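Local coordinates for protein enterotoxin type A (Staphylococcus aureus, PDB 1DYQ) that acts as a superantigen in its natural form, binding MHC class II molecules and T-cell receptors to activate T cells, and causes staphylococcal food poisoning, at residues 45-57 against 67-81. The protein carries 3 engineered substitutions. Residues are numbered along the deposited sequence; the frame is centred on the assembly and turned at random.
Sequences HDQFRQHTILFKG and DLLVRFDSKDIVDKY. Engineered in segment 45-57: R49 (natural residue Leu). Engineered in segment 67-81: R71 (natural residue Asp).
Antiparallel pairing of T52–F55 with L68–R71 forms a β-hairpin in the OB-fold domain, with strand 52-55 at the sheet's outer edge; helix 75-81, which follows the second strand, packs back on the first. Backbone bonds link I53 with V70 and F55 with L68 in both directions, the straightest from V70 N to I53 O (2.8 Å, 175°). At one end D67 OD1 accepts from G57 N at 2.8 Å, the donor standing above the carboxylate plane. At the other, F72 N donates to H51 O, and a water accepts from H51 N and donates to F72 O, linking the two backbones just beyond the last paired residues. The H51 imidazole lies with one face over the start of the helix: S74 CA makes a CH-π contact 3.8 Å from the ring centroid. With CG1 anti to the carbonyl carbon (chi1 -64°), I53 sends CG1 to V78 CG2 (3.7 Å) and CD1 to Y81 CB (3.8 Å), while the F72 ring meets the same branch obliquely. On the opposite sheet face L69 CD1 presses against T52 CB at 3.5 Å, a tight fit, and F48 crosses L69 at about a right angle, CB against CD1 and the ring obliquely against CD2. T52 OG1 donates to O of engineered R49 (2.7 Å), tying that loop to the strand. Engineered R71 donates from NH1 to Q96 O. Backbone bonds thus fix the strand register, whereas apolar packing of I53 and the H51 face join segment 45-57 to the helix and its N-cap.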
loop_
_atom_site.group_PDB
_atom_site.type_symbol
_atom_site.label_atom_id
_atom_site.label_comp_id
_atom_site.label_asym_id
_atom_site.label_seq_id
_atom_site.Cartn_x
_atom_site.Cartn_y
_atom_site.Cartn_z
ATOM N N HIS A 45 -19.317 -12.515 1.717
ATOM C CA HIS A 45 -19.582 -12.583 3.119
ATOM C C HIS A 45 -19.130 -13.959 3.662
ATOM O O HIS A 45 -19.486 -14.403 4.719
ATOM C CB HIS A 45 -20.989 -12.250 3.567
ATOM C CG HIS A 45 -22.020 -12.961 2.729
ATOM N ND1 HIS A 45 -22.341 -12.605 1.477
ATOM C CD2 HIS A 45 -22.741 -14.090 3.049
ATOM C CE1 HIS A 45 -23.230 -13.453 0.963
ATOM N NE2 HIS A 45 -23.431 -14.341 1.910
ATOM N N ASP A 46 -18.247 -14.561 2.855
ATOM C CA ASP A 46 -17.565 -15.769 3.250
ATOM C C ASP A 46 -16.387 -15.361 4.177
ATOM O O ASP A 46 -15.683 -14.409 3.795
ATOM C CB ASP A 46 -16.929 -16.352 1.958
ATOM C CG ASP A 46 -16.850 -17.837 1.959
ATOM O OD1 ASP A 46 -17.742 -18.502 1.369
ATOM O OD2 ASP A 46 -15.921 -18.390 2.598
ATOM N N GLN A 47 -16.330 -15.908 5.346
ATOM C CA GLN A 47 -15.197 -15.638 6.247
ATOM C C GLN A 47 -14.480 -16.958 6.553
ATOM O O GLN A 47 -15.099 -18.022 6.576
ATOM C CB GLN A 47 -15.654 -14.979 7.524
ATOM C CG GLN A 47 -16.366 -13.659 7.341
ATOM C CD GLN A 47 -16.672 -12.945 8.628
ATOM O OE1 GLN A 47 -17.539 -13.341 9.400
ATOM N NE2 GLN A 47 -15.963 -11.835 8.863
ATOM N N PHE A 48 -13.162 -16.882 6.577
ATOM C CA PHE A 48 -12.365 -18.077 6.936
ATOM C C PHE A 48 -12.328 -18.196 8.453
ATOM O O PHE A 48 -12.797 -19.149 9.089
ATOM C CB PHE A 48 -10.990 -17.911 6.311
ATOM C CG PHE A 48 -10.005 -18.978 6.615
ATOM C CD1 PHE A 48 -10.385 -20.315 6.591
ATOM C CD2 PHE A 48 -8.685 -18.670 6.948
ATOM C CE1 PHE A 48 -9.485 -21.316 6.893
ATOM C CE2 PHE A 48 -7.793 -19.676 7.249
ATOM C CZ PHE A 48 -8.190 -20.997 7.226
ATOM N N ARG A 49 -11.860 -17.150 9.088
ATOM C CA ARG A 49 -11.769 -17.013 10.558
ATOM C C ARG A 49 -11.395 -15.548 10.821
ATOM O O ARG A 49 -11.181 -14.765 9.872
ATOM C CB ARG A 49 -10.656 -17.983 11.005
ATOM C CG ARG A 49 -9.263 -17.695 10.494
ATOM C CD ARG A 49 -8.222 -18.718 10.891
ATOM N NE ARG A 49 -6.913 -18.363 10.327
ATOM C CZ ARG A 49 -5.905 -19.178 10.112
ATOM N NH1 ARG A 49 -5.978 -20.470 10.378
ATOM N NH2 ARG A 49 -4.773 -18.669 9.609
ATOM N N GLN A 50 -11.128 -15.220 12.062
ATOM C CA GLN A 50 -10.551 -13.907 12.425
ATOM C C GLN A 50 -11.336 -12.826 11.795
ATOM O O GLN A 50 -12.609 -12.960 11.762
ATOM C CB GLN A 50 -9.068 -13.985 12.039
ATOM C CG GLN A 50 -8.149 -14.615 13.047
ATOM C CD GLN A 50 -8.282 -14.189 14.479
ATOM O OE1 GLN A 50 -8.606 -13.087 14.884
ATOM N NE2 GLN A 50 -7.982 -15.160 15.351
ATOM N N HIS A 51 -10.808 -11.758 11.285
ATOM C CA HIS A 51 -11.492 -10.619 10.708
ATOM C C HIS A 51 -11.154 -10.549 9.235
ATOM O O HIS A 51 -10.171 -9.989 8.749
ATOM C CB HIS A 51 -11.334 -9.316 11.459
ATOM C CG HIS A 51 -11.352 -9.405 12.972
ATOM N ND1 HIS A 51 -12.498 -9.723 13.640
ATOM C CD2 HIS A 51 -10.352 -9.295 13.862
ATOM C CE1 HIS A 51 -12.217 -9.798 14.929
ATOM N NE2 HIS A 51 -10.923 -9.531 15.099
ATOM N N THR A 52 -11.669 -11.503 8.467
ATOM C CA THR A 52 -11.328 -11.720 7.108
ATOM C C THR A 52 -12.527 -11.781 6.166
ATOM O O THR A 52 -13.675 -12.021 6.623
ATOM C CB THR A 52 -10.511 -13.033 6.877
ATOM O OG1 THR A 52 -11.324 -14.165 7.259
ATOM C CG2 THR A 52 -9.261 -13.020 7.732
ATOM N N ILE A 53 -12.312 -11.477 4.916
ATOM C CA ILE A 53 -13.297 -11.775 3.855
ATOM C C ILE A 53 -12.603 -12.651 2.849
ATOM O O ILE A 53 -11.521 -12.336 2.304
ATOM C CB ILE A 53 -13.870 -10.523 3.180
ATOM C CG1 ILE A 53 -14.678 -9.675 4.166
ATOM C CG2 ILE A 53 -14.809 -10.989 2.029
ATOM C CD1 ILE A 53 -15.070 -8.321 3.600
ATOM N N LEU A 54 -13.210 -13.789 2.493
ATOM C CA LEU A 54 -12.709 -14.716 1.546
ATOM C C LEU A 54 -13.401 -14.655 0.201
ATOM O O LEU A 54 -14.628 -14.788 0.140
ATOM C CB LEU A 54 -12.824 -16.166 2.131
ATOM C CG LEU A 54 -12.325 -17.245 1.175
ATOM C CD1 LEU A 54 -10.826 -17.134 0.936
ATOM C CD2 LEU A 54 -12.658 -18.634 1.758
ATOM N N PHE A 55 -12.678 -14.307 -0.837
ATOM C CA PHE A 55 -13.181 -14.273 -2.203
ATOM C C PHE A 55 -12.819 -15.571 -2.903
ATOM O O PHE A 55 -11.731 -15.784 -3.430
ATOM C CB PHE A 55 -12.682 -13.054 -2.979
ATOM C CG PHE A 55 -13.181 -11.742 -2.446
ATOM C CD1 PHE A 55 -12.501 -11.089 -1.427
ATOM C CD2 PHE A 55 -14.329 -11.151 -2.956
ATOM C CE1 PHE A 55 -12.972 -9.895 -0.910
ATOM C CE2 PHE A 55 -14.791 -9.951 -2.445
ATOM C CZ PHE A 55 -14.125 -9.318 -1.431
ATOM N N LYS A 56 -13.762 -16.532 -2.823
ATOM C CA LYS A 56 -13.551 -17.846 -3.396
ATOM C C LYS A 56 -13.513 -17.833 -4.911
ATOM O O LYS A 56 -14.287 -17.089 -5.533
ATOM C CB LYS A 56 -14.702 -18.784 -2.939
ATOM C CG LYS A 56 -14.519 -19.291 -1.517
ATOM C CD LYS A 56 -15.835 -19.915 -1.005
ATOM C CE LYS A 56 -15.534 -20.843 0.168
ATOM N NZ LYS A 56 -16.728 -21.077 1.017
ATOM N N GLY A 57 -12.482 -18.435 -5.506
ATOM C CA GLY A 57 -12.368 -18.417 -6.967
ATOM C C GLY A 57 -12.119 -17.053 -7.546
ATOM O O GLY A 57 -12.423 -16.757 -8.702
ATOM N N ASP A 67 -8.022 -18.591 -4.557
ATOM C CA ASP A 67 -8.806 -17.743 -3.675
ATOM C C ASP A 67 -7.979 -16.546 -3.156
ATOM O O ASP A 67 -6.771 -16.654 -3.039
ATOM C CB ASP A 67 -9.251 -18.551 -2.444
ATOM C CG ASP A 67 -10.137 -19.735 -2.779
ATOM O OD1 ASP A 67 -10.667 -19.828 -3.897
ATOM O OD2 ASP A 67 -10.310 -20.597 -1.878
ATOM N N LEU A 68 -8.703 -15.478 -2.846
ATOM C CA LEU A 68 -8.080 -14.302 -2.216
ATOM C C LEU A 68 -8.683 -14.057 -0.844
ATOM O O LEU A 68 -9.923 -13.915 -0.708
ATOM C CB LEU A 68 -8.329 -13.061 -3.106
ATOM C CG LEU A 68 -7.853 -11.722 -2.484
ATOM C CD1 LEU A 68 -6.329 -11.695 -2.422
ATOM C CD2 LEU A 68 -8.348 -10.551 -3.356
ATOM N N LEU A 69 -7.877 -14.036 0.190
ATOM C CA LEU A 69 -8.275 -13.774 1.532
ATOM C C LEU A 69 -7.886 -12.352 1.962
ATOM O O LEU A 69 -6.670 -12.089 1.931
ATOM C CB LEU A 69 -7.655 -14.790 2.507
ATOM C CG LEU A 69 -8.076 -14.643 3.949
ATOM C CD1 LEU A 69 -9.570 -14.932 4.134
ATOM C CD2 LEU A 69 -7.252 -15.508 4.892
ATOM N N VAL A 70 -8.832 -11.531 2.295
ATOM C CA VAL A 70 -8.522 -10.156 2.755
ATOM C C VAL A 70 -8.514 -10.148 4.250
ATOM O O VAL A 70 -9.482 -10.618 4.911
ATOM C CB VAL A 70 -9.513 -9.134 2.199
ATOM C CG1 VAL A 70 -9.114 -7.722 2.666
ATOM C CG2 VAL A 70 -9.570 -9.195 0.686
ATOM N N ARG A 71 -7.470 -9.641 4.888
ATOM C CA ARG A 71 -7.274 -9.629 6.306
ATOM C C ARG A 71 -7.412 -8.209 6.901
ATOM O O ARG A 71 -6.895 -7.280 6.248
ATOM C CB ARG A 71 -5.878 -10.162 6.693
ATOM C CG ARG A 71 -5.572 -11.547 6.144
ATOM C CD ARG A 71 -4.162 -12.045 6.557
ATOM N NE ARG A 71 -4.052 -12.115 7.996
ATOM C CZ ARG A 71 -2.950 -12.301 8.705
ATOM N NH1 ARG A 71 -1.782 -12.463 8.124
ATOM N NH2 ARG A 71 -3.035 -12.297 10.050
ATOM N N PHE A 72 -8.165 -8.085 7.938
ATOM C CA PHE A 72 -8.380 -6.779 8.594
ATOM C C PHE A 72 -7.966 -6.848 10.059
ATOM O O PHE A 72 -7.922 -7.893 10.697
ATOM C CB PHE A 72 -9.866 -6.415 8.489
ATOM C CG PHE A 72 -10.424 -6.358 7.121
ATOM C CD1 PHE A 72 -10.286 -5.223 6.308
ATOM C CD2 PHE A 72 -11.067 -7.454 6.556
ATOM C CE1 PHE A 72 -10.819 -5.183 5.041
ATOM C CE2 PHE A 72 -11.598 -7.421 5.289
ATOM C CZ PHE A 72 -11.501 -6.269 4.524
ATOM N N ASP A 73 -7.821 -5.655 10.667
ATOM C CA ASP A 73 -7.409 -5.551 12.043
ATOM C C ASP A 73 -8.499 -5.944 13.036
ATOM O O ASP A 73 -8.125 -6.339 14.161
ATOM C CB ASP A 73 -7.038 -4.086 12.390
ATOM C CG ASP A 73 -5.642 -3.691 12.116
ATOM O OD1 ASP A 73 -4.769 -4.481 11.737
ATOM O OD2 ASP A 73 -5.367 -2.430 12.245
ATOM N N SER A 74 -9.746 -5.695 12.740
ATOM C CA SER A 74 -10.812 -5.808 13.719
ATOM C C SER A 74 -12.160 -6.122 13.124
ATOM O O SER A 74 -12.404 -6.056 11.933
ATOM C CB SER A 74 -10.918 -4.417 14.445
ATOM O OG SER A 74 -11.513 -3.490 13.528
ATOM N N LYS A 75 -13.073 -6.504 14.042
ATOM C CA LYS A 75 -14.450 -6.822 13.655
ATOM C C LYS A 75 -15.194 -5.617 13.139
ATOM O O LYS A 75 -15.853 -5.684 12.104
ATOM C CB LYS A 75 -15.128 -7.475 14.853
ATOM C CG LYS A 75 -16.608 -7.373 14.987
ATOM C CD LYS A 75 -17.039 -7.667 16.441
ATOM C CE LYS A 75 -16.294 -6.749 17.410
ATOM N NZ LYS A 75 -16.547 -7.128 18.831
ATOM N N ASP A 76 -14.953 -4.433 13.728
ATOM C CA ASP A 76 -15.617 -3.233 13.177
ATOM C C ASP A 76 -15.194 -2.955 11.755
ATOM O O ASP A 76 -16.016 -2.557 10.913
ATOM C CB ASP A 76 -15.383 -2.047 14.109
ATOM C CG ASP A 76 -16.413 -2.046 15.244
ATOM O OD1 ASP A 76 -16.908 -3.128 15.602
ATOM O OD2 ASP A 76 -16.719 -0.951 15.741
ATOM N N ILE A 77 -13.915 -3.201 11.411
ATOM C CA ILE A 77 -13.459 -2.948 10.061
ATOM C C ILE A 77 -14.027 -3.963 9.075
ATOM O O ILE A 77 -14.595 -3.574 8.058
ATOM C CB ILE A 77 -11.932 -2.887 9.954
ATOM C CG1 ILE A 77 -11.402 -1.694 10.756
ATOM C CG2 ILE A 77 -11.502 -2.773 8.492
ATOM C CD1 ILE A 77 -9.896 -1.763 10.967
ATOM N N VAL A 78 -13.948 -5.258 9.422
ATOM C CA VAL A 78 -14.480 -6.262 8.498
ATOM C C VAL A 78 -15.985 -6.090 8.332
ATOM O O VAL A 78 -16.474 -6.176 7.193
ATOM C CB VAL A 78 -14.082 -7.689 8.853
ATOM C CG1 VAL A 78 -14.654 -8.194 10.142
ATOM C CG2 VAL A 78 -14.484 -8.624 7.684
ATOM N N ASP A 79 -16.690 -5.728 9.391
ATOM C CA ASP A 79 -18.136 -5.487 9.301
ATOM C C ASP A 79 -18.514 -4.353 8.388
ATOM O O ASP A 79 -19.654 -4.373 7.815
ATOM C CB ASP A 79 -18.757 -5.310 10.682
ATOM C CG ASP A 79 -18.862 -6.591 11.473
ATOM O OD1 ASP A 79 -18.636 -7.681 10.901
ATOM O OD2 ASP A 79 -19.138 -6.510 12.688
ATOM N N LYS A 80 -17.650 -3.409 8.066
ATOM C CA LYS A 80 -17.945 -2.347 7.122
ATOM C C LYS A 80 -18.140 -2.884 5.706
ATOM O O LYS A 80 -18.786 -2.273 4.854
ATOM C CB LYS A 80 -16.810 -1.310 7.061
ATOM C CG LYS A 80 -16.743 -0.296 8.160
ATOM C CD LYS A 80 -15.723 0.814 7.811
ATOM C CE LYS A 80 -14.338 0.403 8.264
ATOM N NZ LYS A 80 -13.562 1.549 8.832
ATOM N N TYR A 81 -17.427 -3.976 5.372
ATOM C CA TYR A 81 -17.310 -4.454 4.038
ATOM C C TYR A 81 -17.948 -5.819 3.767
ATOM O O TYR A 81 -18.190 -6.146 2.603
ATOM C CB TYR A 81 -15.787 -4.566 3.669
ATOM C CG TYR A 81 -15.116 -3.195 3.875
ATOM C CD1 TYR A 81 -15.409 -2.151 3.013
ATOM C CD2 TYR A 81 -14.195 -3.029 4.882
ATOM C CE1 TYR A 81 -14.826 -0.904 3.219
ATOM C CE2 TYR A 81 -13.583 -1.785 5.078
ATOM C CZ TYR A 81 -13.914 -0.745 4.243
ATOM O OH TYR A 81 -13.325 0.492 4.422
HETATM O O HOH W 1 -8.043 -10.701 11.199
#